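Local atomic coordinates of extracellular solute-binding protein family 1 (Pseudothermotoga lettingae, PDB entry 5CI5), a protein that binds alpha-D-tagatose and probably delivers such a sugar to an ABC transporter as its extracellular solute-binding component. Residues Y180-S185 with A286-D291; L141-A146 with D156-T161. One frame throughout, in Å; residues are numbered along the deposited sequence.

Contact 1 (Y180-S185 with A286-D291); sequences YGYGVS and ALHPYD
Tyr182 and His288 meet across two loops in one lobe of the periplasmic-binding-protein fold. The loop of 180-185 links helix 162-172 to helix 190-202. That of 286-291 leaves the edge strand 283-286 of a three-stranded antiparallel sheet. The two side chains come from opposite directions and carry almost the whole contact, which is small and buried.

The polar part is a single hydrogen bond. Tyr182 OH lies 2.7 Å from His288 NE2, and either atom could be the donor. A second bond sets the imidazole. His288 ND1 donates a hydrogen bond to Pro289 O at 2.9 Å, with an angle of 161° at the hydrogen. The N-H meets a lone pair of Pro289 O in the carbonyl plane, and that oxygen lies close to the plane of the imidazole. Both ring nitrogens are thus hydrogen-bonded within the protein.

The aromatic part is rim to rim. The ring planes stand at 78°, and neither ring lies over the other's face. His288 has CG anti to its own backbone N (chi1 -165°), and Tyr182 has the same first torsion, which directs each ring toward the other loop. A leucine in place of His288 would probably leave the buried Tyr182 hydroxyl without this partner and Pro289 O without its side-chain donor.

Apolar packing surrounds the pair. Phe199 of helix 190-202 touches both rings, and Ile263 of the sheet also packs against both. Pro289 CD sits 3.3 Å above the plane of the His288 ring, offset toward its rim.

Contact 2 (L141-A146 with D156-T161); sequences LLYNKA and DNPPKT
Pro158 lies over one face of the Tyr143 ring, and this pair forms the tight part of the contact. Pro158 CB is 4.1 Å from the ring centroid and 24° off the normal, a CH-pi contact displaced toward the rim. The proline ring reaches past the phenol end, where its CG comes within 3.5 Å of Tyr143 OH. Tyr143 CG sits between the backbone N and the carbonyl carbon (chi1 67°). This turns the ring from the strand toward the 156-161 loop. Its hydroxyl is hydrogen-bonded to Pro155 O, just before that loop segment, which fixes the far end of the ring.

Leu141 extends the apolar side. Its CD2 branch meets Pro159 CG at 4.1 Å, the two side chains crossing at about a right angle. The same methyl is more distant from Pro158 CB, at 4.4 Å. Met261 of the neighbouring strand packs on Leu141, Tyr143 and Pro159, and so backs this buried end.

The other end is looser and more exposed. Lys145, on the first turn of helix 145-150, runs out as an extended chain to Asp156. Lys145 NZ and Asp156 OD1 form a long salt bridge at 3.6 Å. Lys145 CE is equally far from Asp156 OD1, so the oxygen lies beside the CE-NZ bond and not straight beyond the ammonium. Solvent probably weakens the pairing further.

Asn144 is the N-cap of helix 145-150 and Thr161 that of helix 162-172. Strand 140-144, helix 145-150 and the loop to helix 162-172 fold back so that two consecutive prolines pack on the strand, within an alpha/beta lobe of the solute-binding-protein fold.

In the fold
Contacts 1 and 2 are neighbours in the same lobe, with centres 9 Å apart. They follow one another along the chain: contact 2 closes before contact 1 opens. Strand pairing joins them, as Ala286 O probably accepts a hydrogen bond from Leu141 N at 2.9 Å. A second probable bond runs from Tyr290 N to Lys160 O at 3.2 Å. Between these, Pro289 CG packs on Pro159 O, and Leu141 touches both Tyr182 and Pro289. The 286-291 loop thus lies against both segments of contact 2. Neither contact includes residues of the tagatose pocket; the His288 side chain is about 14 Å from the sugar.

Contact 1 (Y180-S185 with A286-D291)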
loop_
_atom_site.group_PDB
_atom_site.type_symbol
_atom_site.label_atom_id
_atom_site.label_comp_id
_atom_site.label_asym_id
_atom_site.label_seq_id
_atom_site.Cartn_x
_atom_site.Cartn_y
_atom_site.Cartn_z
ATOM N N TYR A 180 13.629 16.760 -8.781
ATOM C CA TYR A 180 12.905 15.850 -9.667
ATOM C C TYR A 180 11.412 16.082 -9.610
ATOM O O TYR A 180 10.846 16.305 -8.543
ATOM C CB TYR A 180 13.209 14.415 -9.289
ATOM C CG TYR A 180 14.687 14.101 -9.411
ATOM C CD1 TYR A 180 15.224 13.680 -10.607
ATOM C CD2 TYR A 180 15.546 14.265 -8.309
ATOM C CE1 TYR A 180 16.588 13.411 -10.704
ATOM C CE2 TYR A 180 16.885 13.995 -8.408
ATOM C CZ TYR A 180 17.396 13.580 -9.594
ATOM O OH TYR A 180 18.740 13.324 -9.647
ATOM N N GLY A 181 10.778 16.027 -10.775
ATOM C CA GLY A 181 9.347 16.236 -10.862
ATOM C C GLY A 181 8.457 15.067 -10.433
ATOM O O GLY A 181 7.392 15.299 -9.869
ATOM N N TYR A 182 8.873 13.832 -10.701
ATOM C CA TYR A 182 7.973 12.663 -10.492
ATOM C C TYR A 182 8.778 11.382 -10.266
ATOM O O TYR A 182 9.539 10.934 -11.131
ATOM C CB TYR A 182 6.998 12.491 -11.695
ATOM C CG TYR A 182 6.015 11.355 -11.478
ATOM C CD1 TYR A 182 4.795 11.585 -10.854
ATOM C CD2 TYR A 182 6.312 10.054 -11.869
ATOM C CE1 TYR A 182 3.897 10.549 -10.623
ATOM C CE2 TYR A 182 5.419 9.017 -11.649
ATOM C CZ TYR A 182 4.214 9.272 -11.002
ATOM O OH TYR A 182 3.297 8.276 -10.768
ATOM N N GLY A 183 8.598 10.799 -9.091
ATOM C CA GLY A 183 9.343 9.616 -8.701
ATOM C C GLY A 183 8.672 8.348 -9.195
ATOM O O GLY A 183 7.511 8.094 -8.859
ATOM N N VAL A 184 9.421 7.549 -9.965
ATOM C CA VAL A 184 8.975 6.264 -10.520
ATOM C C VAL A 184 9.571 5.107 -9.711
ATOM O O VAL A 184 10.783 5.043 -9.561
ATOM C CB VAL A 184 9.406 6.116 -12.000
ATOM C CG1 VAL A 184 9.043 4.754 -12.562
ATOM C CG2 VAL A 184 8.808 7.240 -12.865
ATOM N N SER A 185 8.737 4.221 -9.162
ATOM C CA SER A 185 9.268 3.067 -8.408
ATOM C C SER A 185 9.680 1.980 -9.385
ATOM O O SER A 185 8.862 1.481 -10.161
ATOM C CB SER A 185 8.249 2.521 -7.399
ATOM O OG SER A 185 7.879 3.516 -6.459
ATOM N N ALA A 286 -4.122 14.150 -4.674
ATOM C CA ALA A 286 -5.133 14.300 -5.701
ATOM C C ALA A 286 -5.292 12.975 -6.394
ATOM O O ALA A 286 -4.390 12.134 -6.353
ATOM C CB ALA A 286 -4.747 15.368 -6.706
ATOM N N LEU A 287 -6.425 12.783 -7.048
ATOM C CA LEU A 287 -6.570 11.644 -7.934
ATOM C C LEU A 287 -5.353 11.569 -8.866
ATOM O O LEU A 287 -4.954 12.571 -9.459
ATOM C CB LEU A 287 -7.854 11.778 -8.742
ATOM C CG LEU A 287 -8.180 10.689 -9.755
ATOM C CD1 LEU A 287 -8.371 9.330 -9.092
ATOM C CD2 LEU A 287 -9.448 11.082 -10.507
ATOM N N HIS A 288 -4.744 10.391 -8.994
ATOM C CA HIS A 288 -3.556 10.332 -9.814
ATOM C C HIS A 288 -3.942 10.672 -11.263
ATOM O O HIS A 288 -4.996 10.244 -11.767
ATOM C CB HIS A 288 -2.882 8.960 -9.749
ATOM C CG HIS A 288 -1.477 8.939 -10.283
ATOM N ND1 HIS A 288 -1.190 8.866 -11.629
ATOM C CD2 HIS A 288 -0.284 8.947 -9.643
ATOM C CE1 HIS A 288 0.121 8.831 -11.794
ATOM N NE2 HIS A 288 0.696 8.902 -10.600
ATOM N N PRO A 289 -3.103 11.466 -11.935
ATOM C CA PRO A 289 -3.330 11.709 -13.364
ATOM C C PRO A 289 -3.564 10.414 -14.148
ATOM O O PRO A 289 -2.925 9.385 -13.875
ATOM C CB PRO A 289 -2.030 12.390 -13.806
ATOM C CG PRO A 289 -1.588 13.121 -12.579
ATOM C CD PRO A 289 -1.925 12.200 -11.434
ATOM N N TYR A 290 -4.474 10.473 -15.115
ATOM C CA TYR A 290 -4.846 9.272 -15.856
ATOM C C TYR A 290 -4.971 9.572 -17.352
ATOM O O TYR A 290 -4.875 10.730 -17.796
ATOM C CB TYR A 290 -6.142 8.670 -15.278
ATOM C CG TYR A 290 -7.366 9.554 -15.393
ATOM C CD1 TYR A 290 -8.186 9.499 -16.509
ATOM C CD2 TYR A 290 -7.707 10.424 -14.380
ATOM C CE1 TYR A 290 -9.314 10.302 -16.607
ATOM C CE2 TYR A 290 -8.827 11.228 -14.469
ATOM C CZ TYR A 290 -9.629 11.157 -15.588
ATOM O OH TYR A 290 -10.746 11.950 -15.679
ATOM N N ASP A 291 -5.146 8.497 -18.116
ATOM C CA ASP A 291 -5.224 8.509 -19.567
ATOM C C ASP A 291 -6.685 8.274 -19.978
ATOM O O ASP A 291 -7.437 9.231 -20.201
ATOM C CB ASP A 291 -4.291 7.427 -20.127
ATOM C CG ASP A 291 -4.443 7.222 -21.618
ATOM O OD1 ASP A 291 -4.600 8.228 -22.341
ATOM O OD2 ASP A 291 -4.382 6.055 -22.064
#

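Contact 2 (L141-A146 with D156-T161)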
loop_
_atom_site.group_PDB
_atom_site.type_symbol
_atom_site.label_atom_id
_atom_site.label_comp_id
_atom_site.label_asym_id
_atom_site.label_seq_id
_atom_site.Cartn_x
_atom_site.Cartn_y
_atom_site.Cartn_z
ATOM N N LEU A 141 -1.947 10.650 -6.228
ATOM C CA LEU A 141 -0.812 11.545 -6.400
ATOM C C LEU A 141 -0.578 12.274 -5.079
ATOM O O LEU A 141 -1.476 12.940 -4.566
ATOM C CB LEU A 141 -1.063 12.533 -7.520
ATOM C CG LEU A 141 0.073 13.477 -7.841
ATOM C CD1 LEU A 141 1.182 12.737 -8.575
ATOM C CD2 LEU A 141 -0.416 14.672 -8.648
ATOM N N LEU A 142 0.631 12.107 -4.552
ATOM C CA LEU A 142 1.167 12.897 -3.433
ATOM C C LEU A 142 2.073 13.967 -4.004
ATOM O O LEU A 142 2.923 13.653 -4.825
ATOM C CB LEU A 142 1.947 11.972 -2.485
ATOM C CG LEU A 142 2.572 12.580 -1.236
ATOM C CD1 LEU A 142 1.511 12.985 -0.214
ATOM C CD2 LEU A 142 3.544 11.556 -0.611
ATOM N N TYR A 143 1.888 15.226 -3.613
ATOM C CA TYR A 143 2.697 16.267 -4.212
ATOM C C TYR A 143 2.989 17.415 -3.264
ATOM O O TYR A 143 2.286 17.633 -2.280
ATOM C CB TYR A 143 2.014 16.775 -5.497
ATOM C CG TYR A 143 0.708 17.520 -5.301
ATOM C CD1 TYR A 143 -0.500 16.826 -5.181
ATOM C CD2 TYR A 143 0.670 18.914 -5.279
ATOM C CE1 TYR A 143 -1.691 17.494 -5.015
ATOM C CE2 TYR A 143 -0.527 19.591 -5.109
ATOM C CZ TYR A 143 -1.700 18.879 -4.989
ATOM O OH TYR A 143 -2.894 19.541 -4.820
ATOM N N ASN A 144 4.039 18.153 -3.626
ATOM C CA ASN A 144 4.665 19.169 -2.804
ATOM C C ASN A 144 4.266 20.534 -3.345
ATOM O O ASN A 144 4.642 20.898 -4.454
ATOM C CB ASN A 144 6.188 18.957 -2.837
ATOM C CG ASN A 144 6.965 19.952 -1.973
ATOM O OD1 ASN A 144 6.697 21.149 -1.983
ATOM N ND2 ASN A 144 7.920 19.442 -1.209
ATOM N N LYS A 145 3.522 21.295 -2.550
ATOM C CA LYS A 145 2.981 22.569 -2.998
ATOM C C LYS A 145 4.061 23.614 -3.249
ATOM O O LYS A 145 3.993 24.366 -4.233
ATOM C CB LYS A 145 1.994 23.089 -1.964
ATOM C CG LYS A 145 0.654 22.353 -1.950
ATOM C CD LYS A 145 -0.239 22.967 -0.874
ATOM C CE LYS A 145 -1.707 22.878 -1.208
ATOM N NZ LYS A 145 -2.482 23.761 -0.283
ATOM N N ALA A 146 5.057 23.647 -2.372
ATOM C CA ALA A 146 6.096 24.661 -2.457
ATOM C C ALA A 146 6.915 24.481 -3.718
ATOM O O ALA A 146 7.375 25.457 -4.306
ATOM C CB ALA A 146 7.000 24.604 -1.242
ATOM N N ASP A 156 -2.765 24.312 -6.239
ATOM C CA ASP A 156 -4.157 23.958 -6.025
ATOM C C ASP A 156 -4.810 23.453 -7.293
ATOM O O ASP A 156 -6.012 23.163 -7.301
ATOM C CB ASP A 156 -4.919 25.167 -5.478
ATOM C CG ASP A 156 -4.397 25.607 -4.133
ATOM O OD1 ASP A 156 -3.855 24.748 -3.405
ATOM O OD2 ASP A 156 -4.505 26.806 -3.809
ATOM N N ASN A 157 -4.026 23.360 -8.365
ATOM C CA ASN A 157 -4.493 22.763 -9.618
ATOM C C ASN A 157 -3.528 21.678 -10.113
ATOM O O ASN A 157 -2.864 21.836 -11.144
ATOM C CB ASN A 157 -4.674 23.831 -10.695
ATOM C CG ASN A 157 -5.448 23.317 -11.899
ATOM O OD1 ASN A 157 -6.357 22.500 -11.762
ATOM N ND2 ASN A 157 -5.077 23.778 -13.086
ATOM N N PRO A 158 -3.441 20.563 -9.375
ATOM C CA PRO A 158 -2.502 19.513 -9.773
ATOM C C PRO A 158 -2.916 18.894 -11.107
ATOM O O PRO A 158 -4.062 19.057 -11.548
ATOM C CB PRO A 158 -2.592 18.502 -8.618
ATOM C CG PRO A 158 -3.942 18.730 -8.026
ATOM C CD PRO A 158 -4.163 20.218 -8.137
ATOM N N PRO A 159 -1.978 18.237 -11.783
ATOM C CA PRO A 159 -2.295 17.615 -13.080
ATOM C C PRO A 159 -3.416 16.591 -12.967
ATOM O O PRO A 159 -3.460 15.833 -11.987
ATOM C CB PRO A 159 -0.976 16.944 -13.484
ATOM C CG PRO A 159 -0.235 16.761 -12.198
ATOM C CD PRO A 159 -0.602 17.937 -11.345
ATOM N N LYS A 160 -4.273 16.543 -13.983
ATOM C CA LYS A 160 -5.392 15.611 -14.023
ATOM C C LYS A 160 -5.147 14.493 -15.033
ATOM O O LYS A 160 -5.654 13.390 -14.871
ATOM C CB LYS A 160 -6.683 16.344 -14.383
ATOM C CG LYS A 160 -7.114 17.382 -13.345
ATOM C CD LYS A 160 -8.246 18.253 -13.891
ATOM C CE LYS A 160 -8.330 19.608 -13.164
ATOM N NZ LYS A 160 -8.972 20.690 -13.986
ATOM N N THR A 161 -4.365 14.785 -16.068
ATOM C CA THR A 161 -4.136 13.832 -17.137
ATOM C C THR A 161 -2.671 13.482 -17.264
ATOM O O THR A 161 -1.790 14.175 -16.736
ATOM C CB THR A 161 -4.566 14.390 -18.471
ATOM O OG1 THR A 161 -3.694 15.486 -18.788
ATOM C CG2 THR A 161 -6.031 14.862 -18.410
#